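Local coordinates for ABC transporter, periplasmic substrate-binding protein (Thermotoga maritima, PDB 2HPG), which probably captures a small solute, in this family often an organic acid, outside the inner membrane for uptake by a tripartite ATP-independent (TRAP) transporter, at residues Q139-N147 with D198-V207; K148-L156 with I284-F294. All coordinates share one frame; numbering follows the deposited sequence.

Contact 1: Q139-N147 with D198-V207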
loop_
_atom_site.group_PDB
_atom_site.type_symbol
_atom_site.label_atom_id
_atom_site.label_comp_id
_atom_site.label_asym_id
_atom_site.label_seq_id
_atom_site.Cartn_x
_atom_site.Cartn_y
_atom_site.Cartn_z
ATOM N N GLN A 139 -1.149 -3.294 -3.907
ATOM C CA GLN A 139 -1.731 -2.536 -5.012
ATOM C C GLN A 139 -0.840 -2.544 -6.245
ATOM O O GLN A 139 -1.273 -2.152 -7.328
ATOM C CB GLN A 139 -2.015 -1.109 -4.577
ATOM C CG GLN A 139 -3.311 -0.962 -3.817
ATOM C CD GLN A 139 -3.589 0.457 -3.469
ATOM O OE1 GLN A 139 -3.659 1.303 -4.354
ATOM N NE2 GLN A 139 -3.721 0.745 -2.177
ATOM N N GLY A 140 0.406 -2.992 -6.099
ATOM C CA GLY A 140 1.309 -3.095 -7.227
ATOM C C GLY A 140 2.409 -2.065 -7.196
ATOM O O GLY A 140 2.473 -1.250 -6.277
ATOM N N TYR A 141 3.267 -2.116 -8.214
ATOM C CA TYR A 141 4.400 -1.208 -8.345
ATOM C C TYR A 141 3.988 0.135 -8.885
ATOM O O TYR A 141 3.204 0.230 -9.830
ATOM C CB TYR A 141 5.458 -1.772 -9.289
ATOM C CG TYR A 141 6.099 -2.982 -8.730
ATOM C CD1 TYR A 141 7.194 -2.880 -7.881
ATOM C CD2 TYR A 141 5.551 -4.227 -8.948
ATOM C CE1 TYR A 141 7.759 -3.994 -7.339
ATOM C CE2 TYR A 141 6.118 -5.341 -8.411
ATOM C CZ TYR A 141 7.221 -5.215 -7.608
ATOM O OH TYR A 141 7.771 -6.338 -7.057
ATOM N N ARG A 142 4.593 1.154 -8.307
ATOM C CA ARG A 142 4.384 2.521 -8.706
ATOM C C ARG A 142 5.562 2.989 -9.531
ATOM O O ARG A 142 6.717 2.598 -9.285
ATOM C CB ARG A 142 4.178 3.385 -7.462
ATOM C CG ARG A 142 2.850 3.066 -6.816
ATOM C CD ARG A 142 2.693 3.563 -5.425
ATOM N NE ARG A 142 2.508 5.012 -5.337
ATOM C CZ ARG A 142 1.387 5.650 -4.984
ATOM N NH1 ARG A 142 0.284 5.001 -4.683
ATOM N NH2 ARG A 142 1.399 6.971 -4.895
ATOM N N HIS A 143 5.254 3.818 -10.532
ATOM C CA HIS A 143 6.231 4.300 -11.515
ATOM C C HIS A 143 6.045 5.801 -11.639
ATOM O O HIS A 143 5.007 6.304 -11.254
ATOM C CB HIS A 143 5.967 3.626 -12.878
ATOM C CG HIS A 143 6.051 2.127 -12.843
ATOM N ND1 HIS A 143 7.175 1.455 -12.417
ATOM C CD2 HIS A 143 5.141 1.176 -13.173
ATOM C CE1 HIS A 143 6.951 0.150 -12.473
ATOM N NE2 HIS A 143 5.731 -0.047 -12.950
ATOM N N PHE A 144 7.029 6.519 -12.150
ATOM C CA PHE A 144 6.884 7.966 -12.319
ATOM C C PHE A 144 5.986 8.305 -13.519
ATOM O O PHE A 144 6.115 7.667 -14.556
ATOM C CB PHE A 144 8.242 8.620 -12.500
ATOM C CG PHE A 144 9.025 8.736 -11.229
ATOM C CD1 PHE A 144 8.715 9.710 -10.307
ATOM C CD2 PHE A 144 10.029 7.853 -10.944
ATOM C CE1 PHE A 144 9.427 9.826 -9.124
ATOM C CE2 PHE A 144 10.745 7.957 -9.778
ATOM C CZ PHE A 144 10.434 8.946 -8.861
ATOM N N VAL A 145 5.130 9.322 -13.364
ATOM C CA VAL A 145 4.218 9.761 -14.411
ATOM C C VAL A 145 4.548 11.233 -14.609
ATOM O O VAL A 145 4.324 12.046 -13.719
ATOM C CB VAL A 145 2.722 9.621 -14.048
ATOM C CG1 VAL A 145 1.877 9.516 -15.362
ATOM C CG2 VAL A 145 2.458 8.405 -13.150
ATOM N N THR A 146 5.112 11.558 -15.770
ATOM C CA THR A 146 5.742 12.857 -16.008
ATOM C C THR A 146 5.581 13.305 -17.475
ATOM O O THR A 146 5.036 12.579 -18.287
ATOM C CB THR A 146 7.243 12.752 -15.733
ATOM O OG1 THR A 146 7.808 11.782 -16.630
ATOM C CG2 THR A 146 7.540 12.322 -14.253
ATOM N N ASN A 147 6.042 14.516 -17.786
ATOM C CA ASN A 147 6.134 14.971 -19.183
ATOM C C ASN A 147 7.606 15.035 -19.636
ATOM O O ASN A 147 7.936 15.725 -20.599
ATOM C CB ASN A 147 5.412 16.313 -19.388
ATOM C CG ASN A 147 3.921 16.146 -19.586
ATOM O OD1 ASN A 147 3.474 15.277 -20.349
ATOM N ND2 ASN A 147 3.135 16.957 -18.884
ATOM N N ASP A 198 4.659 18.861 -11.537
ATOM C CA ASP A 198 5.195 18.435 -12.834
ATOM C C ASP A 198 4.813 16.998 -13.173
ATOM O O ASP A 198 4.881 16.580 -14.335
ATOM C CB ASP A 198 6.711 18.531 -12.848
ATOM C CG ASP A 198 7.205 19.927 -12.638
ATOM O OD1 ASP A 198 6.683 20.841 -13.307
ATOM O OD2 ASP A 198 8.141 20.108 -11.822
ATOM N N GLY A 199 4.419 16.239 -12.162
ATOM C CA GLY A 199 4.081 14.831 -12.365
ATOM C C GLY A 199 3.674 14.156 -11.079
ATOM O O GLY A 199 3.426 14.807 -10.058
ATOM N N ALA A 200 3.574 12.837 -11.146
ATOM C CA ALA A 200 3.140 12.016 -10.025
ATOM C C ALA A 200 3.880 10.689 -10.091
ATOM O O ALA A 200 4.787 10.504 -10.897
ATOM C CB ALA A 200 1.621 11.789 -10.077
ATOM N N GLU A 201 3.522 9.767 -9.206
ATOM C CA GLU A 201 4.115 8.456 -9.213
ATOM C C GLU A 201 3.015 7.524 -8.748
ATOM O O GLU A 201 2.456 7.717 -7.676
ATOM C CB GLU A 201 5.375 8.430 -8.334
ATOM C CG GLU A 201 5.211 8.890 -6.924
ATOM C CD GLU A 201 4.727 7.822 -5.971
ATOM O OE1 GLU A 201 4.075 8.173 -4.972
ATOM O OE2 GLU A 201 4.983 6.640 -6.216
ATOM N N LEU A 202 2.617 6.602 -9.615
ATOM C CA LEU A 202 1.337 5.907 -9.485
ATOM C C LEU A 202 1.405 4.544 -10.159
ATOM O O LEU A 202 2.363 4.228 -10.837
ATOM C CB LEU A 202 0.220 6.729 -10.159
ATOM C CG LEU A 202 -0.162 8.080 -9.542
ATOM C CD1 LEU A 202 -1.127 8.847 -10.464
ATOM C CD2 LEU A 202 -0.777 7.965 -8.142
ATOM N N THR A 203 0.363 3.738 -9.969
ATOM C CA THR A 203 0.171 2.528 -10.740
ATOM C C THR A 203 -0.526 2.861 -12.066
ATOM O O THR A 203 -1.072 3.940 -12.209
ATOM C CB THR A 203 -0.741 1.585 -9.989
ATOM O OG1 THR A 203 -2.032 2.180 -9.914
ATOM C CG2 THR A 203 -0.192 1.336 -8.578
ATOM N N TYR A 204 -0.502 1.928 -13.022
ATOM C CA TYR A 204 -1.152 2.133 -14.314
ATOM C C TYR A 204 -2.679 2.264 -14.155
ATOM O O TYR A 204 -3.325 3.018 -14.879
ATOM C CB TYR A 204 -0.811 0.976 -15.268
ATOM C CG TYR A 204 0.565 1.052 -15.946
ATOM C CD1 TYR A 204 0.766 1.856 -17.049
ATOM C CD2 TYR A 204 1.644 0.284 -15.495
ATOM C CE1 TYR A 204 1.960 1.882 -17.700
ATOM C CE2 TYR A 204 2.868 0.323 -16.147
ATOM C CZ TYR A 204 3.018 1.140 -17.239
ATOM O OH TYR A 204 4.218 1.238 -17.924
ATOM N N ALA A 205 -3.263 1.519 -13.222
ATOM C CA ALA A 205 -4.705 1.641 -12.913
ATOM C C ALA A 205 -5.053 3.057 -12.458
ATOM O O ALA A 205 -6.030 3.639 -12.916
ATOM C CB ALA A 205 -5.105 0.628 -11.835
ATOM N N ASN A 206 -4.249 3.605 -11.547
ATOM C CA ASN A 206 -4.460 4.977 -11.059
ATOM C C ASN A 206 -4.384 5.953 -12.223
ATOM O O ASN A 206 -5.224 6.850 -12.366
ATOM C CB ASN A 206 -3.355 5.405 -10.077
ATOM C CG ASN A 206 -3.381 4.670 -8.743
ATOM O OD1 ASN A 206 -4.408 4.146 -8.301
ATOM N ND2 ASN A 206 -2.227 4.628 -8.090
ATOM N N VAL A 207 -3.347 5.805 -13.044
ATOM C CA VAL A 207 -3.139 6.717 -14.172
ATOM C C VAL A 207 -4.293 6.593 -15.158
ATOM O O VAL A 207 -4.837 7.596 -15.617
ATOM C CB VAL A 207 -1.812 6.449 -14.904
ATOM C CG1 VAL A 207 -1.728 7.283 -16.208
ATOM C CG2 VAL A 207 -0.616 6.744 -13.971
HETATM O O HOH W 1 7.396 16.218 -15.808
HETATM O O HOH W 2 4.129 18.260 -16.336
#
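Arg142 grips Glu201 side-on, one nitrogen to each carboxylate oxygen. Arg142 NE is 3.1 Å from Glu201 OE2 in an almost straight hydrogen bond (174° at the hydrogen), and Arg142 NH2 is 2.9 Å from Glu201 OE1. The salt bridge is twisted: both oxygens lie near the guanidinium plane, but the carboxylate is turned 43° from it. NE therefore meets OE2 on its syn side, tilted out of plane, and NH2 reaches OE1 from above. Glu201 achieves this with CG held between its backbone N and carbonyl carbon (chi1 55°) and a second bend at chi2. Thr163 OG1 also bonds OE1 and His224 NE2 also bonds OE2, so two bonds hold each oxygen of this buried acid, which is probably kept ionised.

Beside the bridge, four backbone bonds fix the antiparallel register. Val145 N to Ala200 O and Ala200 N to Val145 O each measure 2.8 Å, while His143 N to Leu202 O and Leu202 N to His143 O each measure 2.9 Å. Between these hydrogen-bonded pairs sits the non-hydrogen-bonded pair Phe144–Glu201. Farther along, water takes over: one molecule joins Asn147 N to Asp198 O, and another joins Asn147 ND2, which also donates to Val215 O, to that same carbonyl. Thr203 OG1 accepts from Asn206 N at 3.1 Å, capping the helix whose Val207 CG2 packs 3.6 Å from Val145 CG2.

Strand 139-146 thus has strand 199-202 along one edge and strand 218-234 along the other. Trp169 and Ile173 of helix 167-176 cover the Phe144 and Glu201 face, whereas helix 204-209 lies against the Val145 face.

Contact 2: K148-L156 with I284-F294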
loop_
_atom_site.group_PDB
_atom_site.type_symbol
_atom_site.label_atom_id
_atom_site.label_comp_id
_atom_site.label_asym_id
_atom_site.label_seq_id
_atom_site.Cartn_x
_atom_site.Cartn_y
_atom_site.Cartn_z
ATOM N N LYS A 148 8.453 14.277 -18.943
ATOM C CA LYS A 148 9.880 14.170 -19.214
ATOM C C LYS A 148 10.270 12.735 -18.894
ATOM O O LYS A 148 9.927 12.246 -17.821
ATOM C CB LYS A 148 10.630 15.142 -18.302
ATOM C CG LYS A 148 12.127 15.045 -18.349
ATOM C CD LYS A 148 12.755 15.949 -17.280
ATOM C CE LYS A 148 14.244 15.769 -17.227
ATOM N NZ LYS A 148 14.845 16.607 -16.142
ATOM N N PRO A 149 10.955 12.028 -19.816
ATOM C CA PRO A 149 11.361 10.655 -19.474
ATOM C C PRO A 149 12.301 10.617 -18.270
ATOM O O PRO A 149 13.141 11.489 -18.147
ATOM C CB PRO A 149 12.123 10.174 -20.705
ATOM C CG PRO A 149 12.020 11.214 -21.714
ATOM C CD PRO A 149 11.361 12.415 -21.171
ATOM N N ILE A 150 12.155 9.605 -17.415
ATOM C CA ILE A 150 12.993 9.455 -16.222
ATOM C C ILE A 150 13.752 8.134 -16.373
ATOM O O ILE A 150 13.162 7.057 -16.330
ATOM C CB ILE A 150 12.136 9.461 -14.909
ATOM C CG1 ILE A 150 11.285 10.736 -14.792
ATOM C CG2 ILE A 150 13.017 9.201 -13.659
ATOM C CD1 ILE A 150 12.046 12.070 -14.886
ATOM N N ARG A 151 15.059 8.232 -16.606
ATOM C CA ARG A 151 15.927 7.063 -16.774
ATOM C C ARG A 151 17.011 6.933 -15.712
ATOM O O ARG A 151 17.550 5.847 -15.520
ATOM C CB ARG A 151 16.619 7.117 -18.130
ATOM C CG ARG A 151 15.665 7.160 -19.310
ATOM C CD ARG A 151 16.401 7.007 -20.613
ATOM N NE ARG A 151 15.470 6.941 -21.736
ATOM C CZ ARG A 151 14.936 7.992 -22.349
ATOM N NH1 ARG A 151 15.225 9.226 -21.974
ATOM N NH2 ARG A 151 14.105 7.798 -23.360
ATOM N N LYS A 152 17.335 8.045 -15.063
ATOM C CA LYS A 152 18.337 8.119 -13.991
ATOM C C LYS A 152 17.888 9.183 -12.968
ATOM O O LYS A 152 17.088 10.050 -13.294
ATOM C CB LYS A 152 19.695 8.527 -14.569
ATOM C CG LYS A 152 19.647 9.868 -15.286
ATOM C CD LYS A 152 20.945 10.207 -15.988
ATOM C CE LYS A 152 20.748 11.347 -16.976
ATOM N NZ LYS A 152 21.918 12.265 -16.869
ATOM N N PRO A 153 18.389 9.110 -11.722
ATOM C CA PRO A 153 18.013 10.075 -10.689
ATOM C C PRO A 153 18.091 11.542 -11.101
ATOM O O PRO A 153 17.223 12.322 -10.752
ATOM C CB PRO A 153 19.008 9.768 -9.561
ATOM C CG PRO A 153 19.267 8.335 -9.694
ATOM C CD PRO A 153 19.276 8.061 -11.184
ATOM N N GLU A 154 19.123 11.913 -11.856
ATOM C CA GLU A 154 19.343 13.314 -12.229
ATOM C C GLU A 154 18.166 13.909 -12.999
ATOM O O GLU A 154 17.962 15.134 -12.980
ATOM C CB GLU A 154 20.630 13.431 -13.059
ATOM C CG GLU A 154 21.072 14.875 -13.367
ATOM C CD GLU A 154 20.363 15.501 -14.586
ATOM O OE1 GLU A 154 20.023 14.765 -15.565
ATOM O OE2 GLU A 154 20.134 16.742 -14.547
ATOM N N ASP A 155 17.411 13.047 -13.691
ATOM C CA ASP A 155 16.258 13.461 -14.505
ATOM C C ASP A 155 15.101 13.996 -13.667
ATOM O O ASP A 155 14.235 14.704 -14.192
ATOM C CB ASP A 155 15.735 12.282 -15.322
ATOM C CG ASP A 155 16.690 11.849 -16.406
ATOM O OD1 ASP A 155 17.469 12.687 -16.855
ATOM O OD2 ASP A 155 16.667 10.670 -16.809
ATOM N N LEU A 156 15.081 13.644 -12.375
ATOM C CA LEU A 156 14.078 14.152 -11.435
ATOM C C LEU A 156 14.416 15.515 -10.825
ATOM O O LEU A 156 13.519 16.193 -10.319
ATOM C CB LEU A 156 13.858 13.149 -10.317
ATOM C CG LEU A 156 13.208 11.827 -10.701
ATOM C CD1 LEU A 156 13.366 10.835 -9.552
ATOM C CD2 LEU A 156 11.716 12.033 -11.112
ATOM N N ILE A 284 8.694 4.253 -20.679
ATOM C CA ILE A 284 10.125 4.025 -20.587
ATOM C C ILE A 284 10.306 2.731 -19.802
ATOM O O ILE A 284 10.084 2.714 -18.599
ATOM C CB ILE A 284 10.841 5.167 -19.861
ATOM C CG1 ILE A 284 10.470 6.516 -20.494
ATOM C CG2 ILE A 284 12.334 4.951 -19.907
ATOM C CD1 ILE A 284 10.808 6.622 -21.965
ATOM N N PRO A 285 10.650 1.622 -20.488
ATOM C CA PRO A 285 10.641 0.319 -19.833
ATOM C C PRO A 285 11.728 0.214 -18.782
ATOM O O PRO A 285 12.683 0.990 -18.806
ATOM C CB PRO A 285 10.919 -0.682 -20.970
ATOM C CG PRO A 285 11.032 0.094 -22.206
ATOM C CD PRO A 285 11.075 1.539 -21.896
ATOM N N ALA A 286 11.573 -0.740 -17.873
ATOM C CA ALA A 286 12.503 -0.898 -16.753
ATOM C C ALA A 286 13.929 -1.103 -17.261
ATOM O O ALA A 286 14.878 -0.468 -16.784
ATOM C CB ALA A 286 12.061 -2.072 -15.845
ATOM N N SER A 287 14.072 -1.952 -18.276
ATOM C CA SER A 287 15.374 -2.254 -18.875
ATOM C C SER A 287 16.124 -1.042 -19.412
ATOM O O SER A 287 17.337 -1.109 -19.598
ATOM C CB SER A 287 15.197 -3.274 -19.993
ATOM O OG SER A 287 14.454 -2.716 -21.062
ATOM N N GLU A 288 15.428 0.065 -19.662
ATOM C CA GLU A 288 16.074 1.302 -20.072
ATOM C C GLU A 288 16.441 2.217 -18.905
ATOM O O GLU A 288 16.950 3.326 -19.108
ATOM C CB GLU A 288 15.147 2.097 -20.972
ATOM C CG GLU A 288 14.933 1.504 -22.336
ATOM C CD GLU A 288 14.270 2.499 -23.285
ATOM O OE1 GLU A 288 14.397 3.735 -23.073
ATOM O OE2 GLU A 288 13.616 2.035 -24.248
ATOM N N ILE A 289 16.142 1.787 -17.688
ATOM C CA ILE A 289 16.293 2.657 -16.532
ATOM C C ILE A 289 17.409 2.130 -15.662
ATOM O O ILE A 289 17.550 0.924 -15.474
ATOM C CB ILE A 289 14.963 2.772 -15.745
ATOM C CG1 ILE A 289 13.912 3.471 -16.633
ATOM C CG2 ILE A 289 15.173 3.534 -14.448
ATOM C CD1 ILE A 289 12.483 3.417 -16.122
ATOM N N ASP A 290 18.203 3.058 -15.142
ATOM C CA ASP A 290 19.284 2.721 -14.235
ATOM C C ASP A 290 18.708 2.453 -12.838
ATOM O O ASP A 290 18.804 3.305 -11.973
ATOM C CB ASP A 290 20.269 3.887 -14.188
ATOM C CG ASP A 290 21.580 3.504 -13.555
ATOM O OD1 ASP A 290 21.698 2.357 -13.058
ATOM O OD2 ASP A 290 22.499 4.354 -13.574
ATOM N N LYS A 291 18.099 1.280 -12.631
ATOM C CA LYS A 291 17.388 0.996 -11.372
ATOM C C LYS A 291 18.358 0.877 -10.189
ATOM O O LYS A 291 18.047 1.311 -9.088
ATOM C CB LYS A 291 16.503 -0.251 -11.491
ATOM C CG LYS A 291 15.226 -0.006 -12.332
ATOM C CD LYS A 291 14.323 -1.250 -12.418
ATOM C CE LYS A 291 13.418 -1.399 -11.204
ATOM N NZ LYS A 291 12.644 -2.652 -11.264
ATOM N N GLU A 292 19.548 0.328 -10.429
ATOM C CA GLU A 292 20.595 0.297 -9.396
ATOM C C GLU A 292 20.958 1.703 -8.902
ATOM O O GLU A 292 21.159 1.913 -7.707
ATOM C CB GLU A 292 21.836 -0.458 -9.922
ATOM C CG GLU A 292 23.059 -0.506 -8.972
ATOM C CD GLU A 292 22.853 -1.330 -7.696
ATOM O OE1 GLU A 292 21.837 -2.043 -7.570
ATOM O OE2 GLU A 292 23.731 -1.267 -6.804
ATOM N N ALA A 293 21.029 2.679 -9.795
ATOM C CA ALA A 293 21.307 4.050 -9.384
ATOM C C ALA A 293 20.202 4.577 -8.447
ATOM O O ALA A 293 20.478 5.326 -7.495
ATOM C CB ALA A 293 21.439 4.955 -10.592
ATOM N N PHE A 294 18.959 4.179 -8.720
ATOM C CA PHE A 294 17.808 4.604 -7.906
ATOM C C PHE A 294 17.823 3.886 -6.558
ATOM O O PHE A 294 17.606 4.506 -5.517
ATOM C CB PHE A 294 16.490 4.357 -8.646
ATOM C CG PHE A 294 16.180 5.389 -9.687
ATOM C CD1 PHE A 294 15.680 6.619 -9.329
ATOM C CD2 PHE A 294 16.382 5.123 -11.034
ATOM C CE1 PHE A 294 15.399 7.581 -10.289
ATOM C CE2 PHE A 294 16.084 6.073 -12.003
ATOM C CZ PHE A 294 15.596 7.303 -11.630
#
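Pro153 presses its CD over the middle of the Phe294 ring, 3.8 Å from the centroid and only 13° off the ring normal, a CH-pi contact made by a proline ring carbon. The packing is tight: Phe294 CZ comes within 3.3 Å of both Lys152 C and Pro153 N, so the aromatic ring bears on the peptide link as well as on the proline. Leu156 CD1 meets the ring at its edge, 3.9 Å from Phe294 CE1, while Ile150 CG2 approaches CZ obliquely. With CG anti to its own carbonyl carbon (chi1 -79°), Phe294 carries its ring to the loop and lays one face against Pro153 CD. With an alanine in place of Phe294, Pro153 would probably lose the ring face at its CD, and a gap would be likely to open there.

One backbone bond joins the segments: Asp290 N donates to Arg151 O at 2.9 Å, bent little at the hydrogen (168°) and almost in line with the carbonyl bond. Arg151 is itself fixed, because Asp155 OD2 accepts from Arg151 N at 2.9 Å through its anti lone pair and from Lys152 N above the carboxylate plane. The extended side chain of Arg151 runs alongside Glu288, the two flat ends nearly coplanar, but the salt bridge from Arg151 NE to Glu288 OE1 is long at 3.6 Å. Ile150 O is buried without a polar partner, its neighbours here being Ile289 carbons such as CG1 at 3.7 Å.

Asp290 centres an inverse gamma turn and is the N-cap of helix 291-305, its OD1 weakly accepting from Ala293 N. The loop between strands 130-146 and 160-162 packs on this helix start within the family 7 solute-binding fold.

Strand 130-146 ends in contact 1 and runs directly into the loop 148-156, the first half of contact 2. Contact 1 then closes a 50-residue excursion including strands 160-162 and 179-181 and helices 167-176 and 188-193, when strand 199-202 returns to pair with the starting strand. Contact 2 closes only after a further long passage, including strand 218-234 and helix 243-278, so the segments alternate and the two closures cross. Their centres lie about 14 Å apart, and they meet where Phe144 CZ sits 3.6 Å from Leu156 CD1. Contact 1 adds one antiparallel pairing to the mixed sheet, while contact 2 packs the loop after strand 130-146 against the passage from strand 282-284 into helix 291-305.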